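Local coordinates for cytokinesis protein 2 (Saccharomyces cerevisiae, PDB 4WPE) that mediates the cytoskeletal rearrangements required for cytokinesis, forming a septin-associated double ring and later a ring at the medial actin ring, at residues N79-V84 against D253-H258. Numbering follows the deposited sequence.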
loop_
_atom_site.group_PDB
_atom_site.type_symbol
_atom_site.label_atom_id
_atom_site.label_comp_id
_atom_site.label_asym_id
_atom_site.label_seq_id
_atom_site.Cartn_x
_atom_site.Cartn_y
_atom_site.Cartn_z
ATOM N N ASN A 79 -15.763 -16.732 -13.738
ATOM C CA ASN A 79 -14.750 -16.138 -14.599
ATOM C C ASN A 79 -14.931 -14.628 -14.705
ATOM O O ASN A 79 -13.962 -13.884 -14.729
ATOM C CB ASN A 79 -14.773 -16.785 -15.985
ATOM C CG ASN A 79 -13.606 -16.356 -16.844
ATOM O OD1 ASN A 79 -13.780 -15.660 -17.843
ATOM N ND2 ASN A 79 -12.402 -16.760 -16.452
ATOM N N GLU A 80 -16.180 -14.180 -14.744
ATOM C CA GLU A 80 -16.478 -12.753 -14.772
ATOM C C GLU A 80 -16.179 -12.132 -13.404
ATOM O O GLU A 80 -16.004 -10.919 -13.297
ATOM C CB GLU A 80 -17.939 -12.501 -15.172
ATOM C CG GLU A 80 -18.589 -13.658 -15.952
ATOM C CD GLU A 80 -19.999 -13.336 -16.438
ATOM O OE1 GLU A 80 -20.545 -12.330 -15.935
ATOM O OE2 GLU A 80 -20.543 -14.054 -17.322
ATOM N N THR A 81 -16.101 -12.956 -12.360
ATOM C CA THR A 81 -15.746 -12.435 -11.041
ATOM C C THR A 81 -14.221 -12.348 -10.911
ATOM O O THR A 81 -13.704 -11.500 -10.185
ATOM C CB THR A 81 -16.346 -13.296 -9.895
ATOM O OG1 THR A 81 -16.527 -12.491 -8.725
ATOM C CG2 THR A 81 -15.459 -14.476 -9.555
ATOM N N PHE A 82 -13.504 -13.209 -11.629
ATOM C CA PHE A 82 -12.046 -13.166 -11.625
ATOM C C PHE A 82 -11.573 -11.898 -12.319
ATOM O O PHE A 82 -10.517 -11.356 -11.993
ATOM C CB PHE A 82 -11.446 -14.398 -12.312
ATOM C CG PHE A 82 -11.319 -15.605 -11.416
ATOM C CD1 PHE A 82 -12.071 -15.717 -10.258
ATOM C CD2 PHE A 82 -10.434 -16.625 -11.732
ATOM C CE1 PHE A 82 -11.951 -16.827 -9.440
ATOM C CE2 PHE A 82 -10.309 -17.736 -10.916
ATOM C CZ PHE A 82 -11.068 -17.836 -9.769
ATOM N N ASN A 83 -12.363 -11.427 -13.278
ATOM C CA ASN A 83 -12.011 -10.235 -14.038
ATOM C C ASN A 83 -12.383 -8.950 -13.303
ATOM O O ASN A 83 -11.761 -7.907 -13.509
ATOM C CB ASN A 83 -12.674 -10.267 -15.416
ATOM C CG ASN A 83 -12.016 -11.264 -16.356
ATOM O OD1 ASN A 83 -10.795 -11.428 -16.352
ATOM N ND2 ASN A 83 -12.825 -11.936 -17.167
ATOM N N VAL A 84 -13.399 -9.023 -12.446
ATOM C CA VAL A 84 -13.747 -7.889 -11.596
ATOM C C VAL A 84 -12.621 -7.656 -10.599
ATOM O O VAL A 84 -12.191 -6.523 -10.392
ATOM C CB VAL A 84 -15.075 -8.108 -10.845
ATOM C CG1 VAL A 84 -15.225 -7.101 -9.714
ATOM C CG2 VAL A 84 -16.249 -8.008 -11.804
ATOM N N ASP A 253 -16.876 -2.548 -2.966
ATOM C CA ASP A 253 -18.331 -2.611 -3.008
ATOM C C ASP A 253 -18.754 -3.344 -4.273
ATOM O O ASP A 253 -19.621 -4.214 -4.231
ATOM C CB ASP A 253 -18.956 -1.214 -2.965
ATOM C CG ASP A 253 -19.093 -0.675 -1.552
ATOM O OD1 ASP A 253 -19.251 -1.485 -0.612
ATOM O OD2 ASP A 253 -19.052 0.562 -1.382
HETATM N N MSE A 254 -18.128 -2.990 -5.394
HETATM C CA MSE A 254 -18.378 -3.654 -6.670
HETATM C C MSE A 254 -18.190 -5.161 -6.554
HETATM O O MSE A 254 -19.055 -5.940 -6.958
HETATM C CB MSE A 254 -17.446 -3.116 -7.760
HETATM C CG MSE A 254 -17.761 -1.722 -8.259
HETATM SE SE MSE A 254 -17.244 -1.528 -10.131
HETATM C CE MSE A 254 -15.383 -2.088 -9.996
ATOM N N LEU A 255 -17.048 -5.557 -5.998
ATOM C CA LEU A 255 -16.697 -6.965 -5.870
ATOM C C LEU A 255 -17.693 -7.698 -4.983
ATOM O O LEU A 255 -18.136 -8.796 -5.310
ATOM C CB LEU A 255 -15.282 -7.116 -5.311
ATOM C CG LEU A 255 -14.774 -8.555 -5.214
ATOM C CD1 LEU A 255 -14.901 -9.248 -6.559
ATOM C CD2 LEU A 255 -13.335 -8.588 -4.728
ATOM N N THR A 256 -18.042 -7.080 -3.861
ATOM C CA THR A 256 -19.052 -7.633 -2.971
ATOM C C THR A 256 -20.409 -7.758 -3.673
ATOM O O THR A 256 -21.071 -8.791 -3.566
ATOM C CB THR A 256 -19.205 -6.773 -1.698
ATOM O OG1 THR A 256 -18.029 -6.900 -0.886
ATOM C CG2 THR A 256 -20.414 -7.217 -0.892
ATOM N N ASN A 257 -20.805 -6.714 -4.401
ATOM C CA ASN A 257 -22.121 -6.661 -5.048
ATOM C C ASN A 257 -22.371 -7.749 -6.082
ATOM O O ASN A 257 -23.523 -8.104 -6.345
ATOM C CB ASN A 257 -22.340 -5.295 -5.720
ATOM C CG ASN A 257 -22.573 -4.184 -4.729
ATOM O OD1 ASN A 257 -23.156 -4.399 -3.667
ATOM N ND2 ASN A 257 -22.129 -2.978 -5.076
ATOM N N HIS A 258 -21.289 -8.255 -6.669
ATOM C CA HIS A 258 -21.357 -9.248 -7.735
ATOM C C HIS A 258 -21.057 -10.663 -7.260
ATOM O O HIS A 258 -21.432 -11.646 -7.910
ATOM C CB HIS A 258 -20.389 -8.880 -8.859
ATOM C CG HIS A 258 -19.988 -10.038 -9.710
ATOM N ND1 HIS A 258 -20.749 -10.462 -10.786
ATOM C CD2 HIS A 258 -18.901 -10.848 -9.693
ATOM C CE1 HIS A 258 -20.169 -11.489 -11.363
ATOM N NE2 HIS A 258 -19.032 -11.743 -10.718
#
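This is a side-chain packing contact between two antiparallel helices, far from the centre of the chain. It joins the start of helix 76-162 to the end of helix 170-259. The two short segments run at 171° to each other, with their axes 10.3 Å apart at closest approach. His258 and Val84 contribute most of the buried surface. The His258 side chain leaves its helix with CG anti to the backbone N and reaches across to Thr81. There the ring meets Thr81 with its edge. Thr81 CB lies in the ring plane, 3.2 Å from His258 NE2. Thr81 OG1, anti to its own backbone N, sits 3.0 Å from His258 CD2, near the same plane. The two helices belong to the long antiparallel bundle of the F-BAR domain, which is a dimer in this assembly. One turn further along, the contact is purely apolar. Val84 CG1 touches Leu255 CD1 at 3.8 Å. CG of Leu255 is also anti to its backbone N (chi1 -176°), and the second torsion then turns CD1 toward the valine. Val84 CG2 is turned to the histidine, at 4.4 Å from His258 CD2. Leu255 also packs on Ala238 of the second subunit. The Glu80 carboxylate lies near the imidazole without touching it, its OE1 5.5 Å from His258 NE2, and might favour a protonated ring. An alanine in place of His258 would probably loosen this end of the helix pair, because the ring edge against Thr81 would be lost. The same ring also meets Phe262, just beyond helix 170-259, with the planes at about 45°.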